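PDB 2CYB: tyrosyl-tRNA synthetase from Archaeoglobus fulgidus, which catalyses the ATP-dependent attachment of L-tyrosine to tRNA(Tyr), by way of a tyrosyl-adenylate intermediate, and works as a homodimer. Local coordinates for residues A[133-136]-A[137-141]; A[44-47]-A[48-51]; A[101-104]-A[105-108]. All coordinates share one frame; numbering follows the deposited sequence.

Interaction 1: A[133-136]-A[137-141]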
ATOM      1  N   THR A 133       1.697   6.893   9.250  1.00 28.23           N
ATOM      2  CA  THR A 133       2.210   7.901   8.328  1.00 24.99           C
ATOM      3  C   THR A 133       3.167   7.245   7.337  1.00 23.14           C
ATOM      4  O   THR A 133       3.828   6.253   7.651  1.00 26.29           O
ATOM      5  CB  THR A 133       2.991   9.029   9.063  1.00 26.41           C
ATOM      6  OG1 THR A 133       4.156   8.475   9.690  1.00 29.45           O
ATOM      7  CG2 THR A 133       2.121   9.693  10.107  1.00 31.44           C
ATOM      8  N   LEU A 134       3.221   7.785   6.124  1.00 24.91           N
ATOM      9  CA  LEU A 134       4.138   7.274   5.115  1.00 24.00           C
ATOM     10  C   LEU A 134       5.565   7.375   5.679  1.00 27.57           C
ATOM     11  O   LEU A 134       6.389   6.493   5.486  1.00 23.69           O
ATOM     12  CB  LEU A 134       4.028   8.100   3.831  1.00 19.57           C
ATOM     13  CG  LEU A 134       5.046   7.758   2.738  1.00 24.41           C
ATOM     14  CD1 LEU A 134       4.946   6.268   2.373  1.00 28.78           C
ATOM     15  CD2 LEU A 134       4.795   8.634   1.516  1.00 31.74           C
ATOM     16  N   ASN A 135       5.835   8.466   6.388  1.00 30.00           N
ATOM     17  CA  ASN A 135       7.145   8.692   6.980  1.00 33.42           C
ATOM     18  C   ASN A 135       7.582   7.542   7.895  1.00 33.48           C
ATOM     19  O   ASN A 135       8.693   7.021   7.769  1.00 31.32           O
ATOM     20  CB  ASN A 135       7.124   9.997   7.777  1.00 42.86           C
ATOM     21  CG  ASN A 135       8.485  10.374   8.312  1.00 52.30           C
ATOM     22  OD1 ASN A 135       8.596  11.178   9.236  1.00 72.14           O
ATOM     23  ND2 ASN A 135       9.533   9.809   7.725  1.00 60.80           N
ATOM     24  N   ARG A 136       6.708   7.151   8.814  1.00 28.28           N
ATOM     25  CA  ARG A 136       7.011   6.076   9.748  1.00 29.71           C
ATOM     26  C   ARG A 136       7.236   4.761   9.000  1.00 31.34           C
ATOM     27  O   ARG A 136       8.155   4.003   9.312  1.00 23.03           O
ATOM     28  CB  ARG A 136       5.864   5.928  10.753  1.00 33.22           C
ATOM     29  CG  ARG A 136       6.099   4.920  11.882  1.00 44.75           C
ATOM     30  CD  ARG A 136       7.031   5.476  12.958  1.00 50.76           C
ATOM     31  NE  ARG A 136       7.217   4.555  14.081  1.00 56.81           N
ATOM     32  CZ  ARG A 136       6.253   4.170  14.917  1.00 56.36           C
ATOM     33  NH1 ARG A 136       6.531   3.328  15.905  1.00 48.80           N
ATOM     34  NH2 ARG A 136       5.013   4.621  14.771  1.00 58.37           N
ATOM     35  N   ALA A 137       6.397   4.496   8.002  1.00 27.33           N
ATOM     36  CA  ALA A 137       6.521   3.275   7.223  1.00 26.22           C
ATOM     37  C   ALA A 137       7.829   3.245   6.441  1.00 25.43           C
ATOM     38  O   ALA A 137       8.550   2.242   6.436  1.00 26.19           O
ATOM     39  CB  ALA A 137       5.345   3.154   6.269  1.00 23.54           C
ATOM     40  N   ARG A 138       8.133   4.352   5.774  1.00 28.58           N
ATOM     41  CA  ARG A 138       9.348   4.442   4.981  1.00 30.73           C
ATOM     42  C   ARG A 138      10.580   4.251   5.865  1.00 25.65           C
ATOM     43  O   ARG A 138      11.504   3.520   5.505  1.00 27.59           O
ATOM     44  CB  ARG A 138       9.413   5.797   4.281  1.00 32.08           C
ATOM     45  CG  ARG A 138      10.457   5.880   3.185  1.00 40.90           C
ATOM     46  CD  ARG A 138      10.551   7.301   2.651  1.00 43.62           C
ATOM     47  NE  ARG A 138      11.180   7.378   1.332  1.00 57.43           N
ATOM     48  CZ  ARG A 138      12.339   6.812   1.011  1.00 58.72           C
ATOM     49  NH1 ARG A 138      13.017   6.108   1.909  1.00 68.97           N
ATOM     50  NH2 ARG A 138      12.834   6.971  -0.208  1.00 63.58           N
ATOM     51  N   ARG A 139      10.595   4.903   7.021  1.00 29.87           N
ATOM     52  CA  ARG A 139      11.738   4.775   7.920  1.00 32.53           C
ATOM     53  C   ARG A 139      11.900   3.361   8.478  1.00 33.25           C
ATOM     54  O   ARG A 139      13.023   2.899   8.687  1.00 29.37           O
ATOM     55  CB  ARG A 139      11.651   5.798   9.064  1.00 30.81           C
ATOM     56  CG  ARG A 139      11.889   7.230   8.593  1.00 37.16           C
ATOM     57  CD  ARG A 139      12.016   8.242   9.734  1.00 53.42           C
ATOM     58  NE  ARG A 139      10.748   8.885  10.078  1.00 60.90           N
ATOM     59  CZ  ARG A 139       9.915   8.457  11.022  1.00 69.07           C
ATOM     60  NH1 ARG A 139       8.784   9.114  11.255  1.00 75.51           N
ATOM     61  NH2 ARG A 139      10.213   7.386  11.746  1.00 68.66           N
ATOM     62  N   SER A 140      10.794   2.655   8.698  1.00 27.29           N
ATOM     63  CA  SER A 140      10.888   1.300   9.229  1.00 28.74           C
ATOM     64  C   SER A 140      11.545   0.366   8.215  1.00 27.59           C
ATOM     65  O   SER A 140      12.132  -0.656   8.579  1.00 31.09           O
ATOM     66  CB  SER A 140       9.491   0.765   9.583  1.00 31.11           C
ATOM     67  OG  SER A 140       8.777   0.373   8.416  1.00 28.77           O
ATOM     68  N   MET A 141      11.465   0.732   6.940  1.00 25.95           N
ATOM     69  CA  MET A 141      12.008  -0.098   5.873  1.00 26.92           C
ATOM     70  C   MET A 141      13.422   0.253   5.417  1.00 31.02           C
ATOM     71  O   MET A 141      13.941  -0.373   4.497  1.00 29.18           O
ATOM     72  CB  MET A 141      11.075  -0.046   4.662  1.00 27.98           C
ATOM     73  CG  MET A 141       9.724  -0.717   4.891  1.00 22.59           C
ATOM     74  SD  MET A 141       9.952  -2.467   5.085  1.00 26.18           S
ATOM     75  CE  MET A 141      10.388  -2.902   3.453  1.00 24.24           C
TER

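Interaction 2: A[44-47]-A[48-51]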
ATOM      1  N   GLU A  44      19.191 -18.687  -1.502  1.00 42.86           N
ATOM      2  CA  GLU A  44      20.345 -19.046  -0.695  1.00 47.03           C
ATOM      3  C   GLU A  44      20.107 -18.872   0.787  1.00 39.29           C
ATOM      4  O   GLU A  44      19.887 -17.760   1.261  1.00 47.87           O
ATOM      5  CB  GLU A  44      21.562 -18.207  -1.078  1.00 49.71           C
ATOM      6  CG  GLU A  44      22.041 -18.381  -2.499  1.00 63.59           C
ATOM      7  CD  GLU A  44      23.525 -18.107  -2.630  1.00 64.99           C
ATOM      8  OE1 GLU A  44      24.321 -18.966  -2.197  1.00 68.10           O
ATOM      9  OE2 GLU A  44      23.895 -17.031  -3.151  1.00 62.71           O
ATOM     10  N   ILE A  45      20.151 -19.978   1.519  1.00 39.49           N
ATOM     11  CA  ILE A  45      19.996 -19.936   2.966  1.00 38.97           C
ATOM     12  C   ILE A  45      21.436 -19.854   3.477  1.00 35.74           C
ATOM     13  O   ILE A  45      22.273 -20.665   3.090  1.00 33.56           O
ATOM     14  CB  ILE A  45      19.328 -21.227   3.491  1.00 39.91           C
ATOM     15  CG1 ILE A  45      17.931 -21.383   2.882  1.00 42.40           C
ATOM     16  CG2 ILE A  45      19.238 -21.190   5.002  1.00 34.30           C
ATOM     17  CD1 ILE A  45      16.996 -20.219   3.165  1.00 37.12           C
ATOM     18  N   HIS A  46      21.733 -18.873   4.324  1.00 33.55           N
ATOM     19  CA  HIS A  46      23.090 -18.709   4.837  1.00 34.36           C
ATOM     20  C   HIS A  46      23.164 -18.591   6.359  1.00 33.80           C
ATOM     21  O   HIS A  46      22.167 -18.772   7.057  1.00 30.57           O
ATOM     22  CB  HIS A  46      23.747 -17.487   4.187  1.00 37.11           C
ATOM     23  CG  HIS A  46      22.947 -16.231   4.307  1.00 36.20           C
ATOM     24  ND1 HIS A  46      22.714 -15.607   5.516  1.00 41.55           N
ATOM     25  CD2 HIS A  46      22.325 -15.476   3.372  1.00 43.35           C
ATOM     26  CE1 HIS A  46      21.987 -14.524   5.319  1.00 43.02           C
ATOM     27  NE2 HIS A  46      21.736 -14.420   4.024  1.00 40.08           N
ATOM     28  N   LEU A  47      24.356 -18.298   6.871  1.00 31.38           N
ATOM     29  CA  LEU A  47      24.547 -18.181   8.311  1.00 36.67           C
ATOM     30  C   LEU A  47      23.609 -17.169   8.942  1.00 37.79           C
ATOM     31  O   LEU A  47      23.217 -17.325  10.099  1.00 36.22           O
ATOM     32  CB  LEU A  47      26.001 -17.818   8.637  1.00 37.58           C
ATOM     33  CG  LEU A  47      27.011 -18.938   8.361  1.00 41.34           C
ATOM     34  CD1 LEU A  47      28.415 -18.480   8.740  1.00 41.78           C
ATOM     35  CD2 LEU A  47      26.626 -20.171   9.156  1.00 44.41           C
ATOM     36  N   GLY A  48      23.248 -16.136   8.185  1.00 36.51           N
ATOM     37  CA  GLY A  48      22.342 -15.126   8.703  1.00 37.49           C
ATOM     38  C   GLY A  48      21.014 -15.750   9.093  1.00 40.27           C
ATOM     39  O   GLY A  48      20.459 -15.433  10.144  1.00 38.75           O
ATOM     40  N   HIS A  49      20.502 -16.637   8.241  1.00 38.16           N
ATOM     41  CA  HIS A  49      19.243 -17.325   8.513  1.00 35.29           C
ATOM     42  C   HIS A  49      19.420 -18.217   9.728  1.00 38.35           C
ATOM     43  O   HIS A  49      18.547 -18.289  10.594  1.00 38.22           O
ATOM     44  CB  HIS A  49      18.840 -18.209   7.333  1.00 35.40           C
ATOM     45  CG  HIS A  49      18.517 -17.450   6.089  1.00 31.66           C
ATOM     46  ND1 HIS A  49      17.261 -16.941   5.829  1.00 37.98           N
ATOM     47  CD2 HIS A  49      19.292 -17.089   5.041  1.00 28.36           C
ATOM     48  CE1 HIS A  49      17.280 -16.301   4.674  1.00 31.92           C
ATOM     49  NE2 HIS A  49      18.501 -16.376   4.175  1.00 34.81           N
ATOM     50  N   MET A  50      20.555 -18.912   9.772  1.00 39.65           N
ATOM     51  CA  MET A  50      20.855 -19.823  10.871  1.00 41.41           C
ATOM     52  C   MET A  50      20.914 -19.096  12.213  1.00 37.72           C
ATOM     53  O   MET A  50      20.761 -19.709  13.266  1.00 45.96           O
ATOM     54  CB  MET A  50      22.164 -20.566  10.588  1.00 38.62           C
ATOM     55  CG  MET A  50      22.074 -21.480   9.373  1.00 41.67           C
ATOM     56  SD  MET A  50      23.597 -22.336   8.929  1.00 53.85           S
ATOM     57  CE  MET A  50      24.060 -21.470   7.452  1.00 69.49           C
ATOM     58  N   MET A  51      21.119 -17.787  12.165  1.00 40.78           N
ATOM     59  CA  MET A  51      21.171 -16.965  13.371  1.00 41.11           C
ATOM     60  C   MET A  51      19.803 -17.001  14.062  1.00 45.15           C
ATOM     61  O   MET A  51      19.698 -17.295  15.261  1.00 39.89           O
ATOM     62  CB  MET A  51      21.509 -15.523  12.990  1.00 43.10           C
ATOM     63  CG  MET A  51      21.456 -14.529  14.133  1.00 47.15           C
ATOM     64  SD  MET A  51      22.775 -14.797  15.320  1.00 57.02           S
ATOM     65  CE  MET A  51      24.120 -14.908  14.245  1.00 37.04           C
TER

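Interaction 3: A[101-104]-A[105-108]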
ATOM      1  N   GLY A 101      17.130 -28.510  11.581  1.00 44.72           N
ATOM      2  CA  GLY A 101      16.677 -28.836  12.918  1.00 45.02           C
ATOM      3  C   GLY A 101      15.251 -28.425  13.222  1.00 46.55           C
ATOM      4  O   GLY A 101      14.679 -28.870  14.217  1.00 46.56           O
ATOM      5  N   LEU A 102      14.670 -27.570  12.387  1.00 46.47           N
ATOM      6  CA  LEU A 102      13.296 -27.143  12.615  1.00 42.96           C
ATOM      7  C   LEU A 102      12.305 -28.114  11.979  1.00 51.88           C
ATOM      8  O   LEU A 102      11.537 -27.740  11.088  1.00 46.61           O
ATOM      9  CB  LEU A 102      13.071 -25.727  12.069  1.00 46.01           C
ATOM     10  CG  LEU A 102      13.651 -24.585  12.906  1.00 43.27           C
ATOM     11  CD1 LEU A 102      13.414 -23.254  12.206  1.00 43.51           C
ATOM     12  CD2 LEU A 102      13.001 -24.581  14.283  1.00 42.34           C
ATOM     13  N   ASP A 103      12.325 -29.361  12.447  1.00 44.75           N
ATOM     14  CA  ASP A 103      11.427 -30.390  11.931  1.00 48.60           C
ATOM     15  C   ASP A 103       9.970 -30.041  12.218  1.00 42.52           C
ATOM     16  O   ASP A 103       9.666 -29.309  13.163  1.00 42.67           O
ATOM     17  CB  ASP A 103      11.777 -31.753  12.537  1.00 50.95           C
ATOM     18  CG  ASP A 103      11.804 -31.727  14.050  1.00 60.50           C
ATOM     19  OD1 ASP A 103      10.731 -31.549  14.665  1.00 65.85           O
ATOM     20  OD2 ASP A 103      12.903 -31.877  14.624  1.00 61.95           O
ATOM     21  N   GLU A 104       9.072 -30.580  11.403  1.00 51.77           N
ATOM     22  CA  GLU A 104       7.649 -30.296  11.537  1.00 51.96           C
ATOM     23  C   GLU A 104       6.961 -30.770  12.813  1.00 54.00           C
ATOM     24  O   GLU A 104       5.747 -30.631  12.954  1.00 52.08           O
ATOM     25  CB  GLU A 104       6.911 -30.822  10.308  1.00 57.26           C
ATOM     26  CG  GLU A 104       7.274 -30.058   9.047  1.00 55.90           C
ATOM     27  CD  GLU A 104       6.429 -30.443   7.858  1.00 57.45           C
ATOM     28  OE1 GLU A 104       6.631 -31.547   7.310  1.00 64.34           O
ATOM     29  OE2 GLU A 104       5.555 -29.640   7.475  1.00 62.87           O
ATOM     30  N   SER A 105       7.729 -31.326  13.744  1.00 52.25           N
ATOM     31  CA  SER A 105       7.162 -31.767  15.009  1.00 51.51           C
ATOM     32  C   SER A 105       7.513 -30.711  16.051  1.00 52.56           C
ATOM     33  O   SER A 105       6.924 -30.665  17.129  1.00 57.69           O
ATOM     34  CB  SER A 105       7.740 -33.122  15.426  1.00 55.01           C
ATOM     35  OG  SER A 105       9.103 -33.008  15.796  1.00 60.14           O
ATOM     36  N   ARG A 106       8.477 -29.858  15.710  1.00 50.21           N
ATOM     37  CA  ARG A 106       8.919 -28.792  16.602  1.00 54.22           C
ATOM     38  C   ARG A 106       8.500 -27.406  16.108  1.00 49.38           C
ATOM     39  O   ARG A 106       8.477 -26.446  16.880  1.00 47.62           O
ATOM     40  CB  ARG A 106      10.445 -28.828  16.760  1.00 58.14           C
ATOM     41  CG  ARG A 106      10.985 -30.074  17.450  1.00 63.56           C
ATOM     42  CD  ARG A 106      12.486 -29.949  17.709  1.00 71.86           C
ATOM     43  NE  ARG A 106      13.035 -31.086  18.452  1.00 73.92           N
ATOM     44  CZ  ARG A 106      12.660 -31.443  19.678  1.00 74.42           C
ATOM     45  NH1 ARG A 106      11.726 -30.758  20.323  1.00 75.46           N
ATOM     46  NH2 ARG A 106      13.226 -32.486  20.266  1.00 77.27           N
ATOM     47  N   ALA A 107       8.166 -27.301  14.826  1.00 46.01           N
ATOM     48  CA  ALA A 107       7.768 -26.018  14.256  1.00 42.40           C
ATOM     49  C   ALA A 107       6.675 -26.140  13.193  1.00 42.27           C
ATOM     50  O   ALA A 107       6.626 -27.115  12.443  1.00 40.74           O
ATOM     51  CB  ALA A 107       8.989 -25.325  13.664  1.00 36.40           C
ATOM     52  N   LYS A 108       5.808 -25.133  13.133  1.00 40.43           N
ATOM     53  CA  LYS A 108       4.714 -25.099  12.167  1.00 38.74           C
ATOM     54  C   LYS A 108       5.041 -24.113  11.052  1.00 39.39           C
ATOM     55  O   LYS A 108       5.195 -22.916  11.304  1.00 41.46           O
ATOM     56  CB  LYS A 108       3.418 -24.671  12.859  1.00 38.68           C
ATOM     57  CG  LYS A 108       2.201 -24.593  11.940  1.00 46.32           C
ATOM     58  CD  LYS A 108       0.957 -24.184  12.722  1.00 55.54           C
ATOM     59  CE  LYS A 108      -0.313 -24.323  11.898  1.00 58.64           C
ATOM     60  NZ  LYS A 108      -0.313 -23.442  10.701  1.00 69.53           N
TER

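Interaction 1: A[133-136]-A[137-141]
Arg139 sets off with CG beside its own backbone N and then bends at chi3 (-93°), which folds its guanidinium back over the preceding turn; Asn135, with CG anti to the backbone N (chi1 -174°), holds out its amide to meet it. The two flat groups stand almost perpendicular, 89° apart. NH1 of Arg139 donates to OD1 of Asn135 over 2.9 Å, and this oxygen lies in the guanidinium plane, yet the donor sits above the amide plane and not on a lone pair. Asn135 ND2 is only 2.8 Å from Arg139 NE, an unfavourable donor-to-donor approach, which makes the details of this pairing doubtful. One face of the guanidinium covers backbone, with Asn135 O 3.6 Å above its plane.

These residues belong to the short helix 134-140. Thr133 is its N-cap, OG1 accepting from Arg136 N at 3.0 Å, and successive i to i+4 bonds follow, such as Arg138 N to Leu134 O at 2.8 Å. The helix borders the dimer interface, where Leu134 packs on Leu134 of the second subunit and Ala137 on Val153 of that subunit. Replacing Arg139 by an alanine would probably leave the Asn135 amide without its mate and freer to turn, and uncover the backbone beneath. The side chain of Arg136 approaches the same guanidinium with its aliphatic part, CD lying 3.9 Å from Arg139 NH2, while its own charge is carried off to a salt bridge with Glu189. Near the C-terminal end, Ser140 OG donates to Ala137 O at 2.7 Å, tying the side chain to its own helix.

Interaction 2: A[44-47]-A[48-51]
His46 and Gly48 meet through a capping bond: Gly48 N donates to ND1 of His46 at 2.8 Å, almost exactly in the plane of the imidazole. The histidine thereby serves as N-cap of helix 47-61, and its CG, lodged between the backbone N and the carbonyl carbon (chi1 53°), brings the ring back over the first turn. Gly48 could hardly carry a side chain there, since a CB would run into His46 CE1. A second histidine completes the pair. The edge of the His49 ring points at the face of His46, with His49 CD2 3.6 Å above the centre of that ring; the centroids are 4.5 Å apart and the planes make 53°, an edge-to-face stack.

Ile45 in turn holds His49. Its CD1 lies 4.1 Å from the centroid of the His49 ring, almost straight over the face, a CH-pi contact. On the backbone, His46 O accepts from Met50 N at 3.2 Å and, weakly, from His49 N. Leu47 and Met50 pack tightly, CD2 of the leucine only 3.3 Å from CE of the methionine.

Residues 46-49 are the HLGH core of the class I HIGH motif. Farther out, Tyr222 meets the His46 ring and bonds to the carboxylate of Glu44, which also binds Ser224, while Met215 of the KMSKS region touches His46, so the two signature motifs adjoin. With ND1 committed to the helix start and a face lying against His49, the His46 ring is fixed in rotation, consistent with the role of HIGH histidines in class I synthetases, where they handle ATP phosphates during amino-acid activation.

Interaction 3: A[101-104]-A[105-108]
Asp103 turns its carboxylate in over the chain that follows, with CG between its backbone N and carbonyl carbon (chi1 54°), so that OD1 faces Ser105 and OD2 lies alongside Arg106. OD1 takes two hydrogen bonds from the serine: from Ser105 N at 3.1 Å, on the anti lone pair, and from Ser105 OG at a very short 2.5 Å. The first closes an Asx turn; the second would fix the rotation of the hydroxyl, if the short distance is taken at face value. Arg106 runs past the same carboxylate with its chain extended from CG to NE. The two side chains cross at a slant, carboxylate and guanidinium planes 47° apart, and their closest approach is through the aliphatic part, Arg106 CG lying 3.2 Å from Asp103 OD1. The charged ends are farther apart, Arg106 NE to Asp103 OD2 being a long salt bridge of 3.9 Å.

The segment is the return link of a beta-alpha-beta crossover in the Rossmann-fold domain, leading from helix 83-99 to the edge strand 108-111, which lies parallel to strand 65-70. Gly101 ends the helix in a Schellman motif, and its positive phi would jam any CB against the preceding carbonyl. Leu102 follows at the centre of an inverse gamma turn and buries its side chain against Val53, Leu56 and Met57 of helix 47-61.

Backbone bonds complete the bend. Asp103 O accepts from both Arg106 N at 2.9 Å and Ala107 N at 3.0 Å. Ala107 CB then comes to 4.1 Å from Leu102 CD2, joining the two ends of the turn on its buried side, while the Glu104 carboxylate forms a salt bridge with Lys94.

Along the chain the order is interaction 2, interaction 3, interaction 1, with none nested in another. Interaction 2, near the centre of the chain, opens helix 47-61 just after strand 34-39. Interaction 3 lies about 17 Å from it between centres, and the two share that helix, since Leu102 packs farther along it, on Val53, Leu56 and Met57. Interaction 1 is more remote, its centre about 27 Å from interaction 2 and 34 Å from interaction 3, on a helix bordering the second subunit. The bound tyrosine lies about 7 Å from the His49 side chain and about 9 Å from that of Ser140, so it sits between the HIGH motif and the helix at the interface.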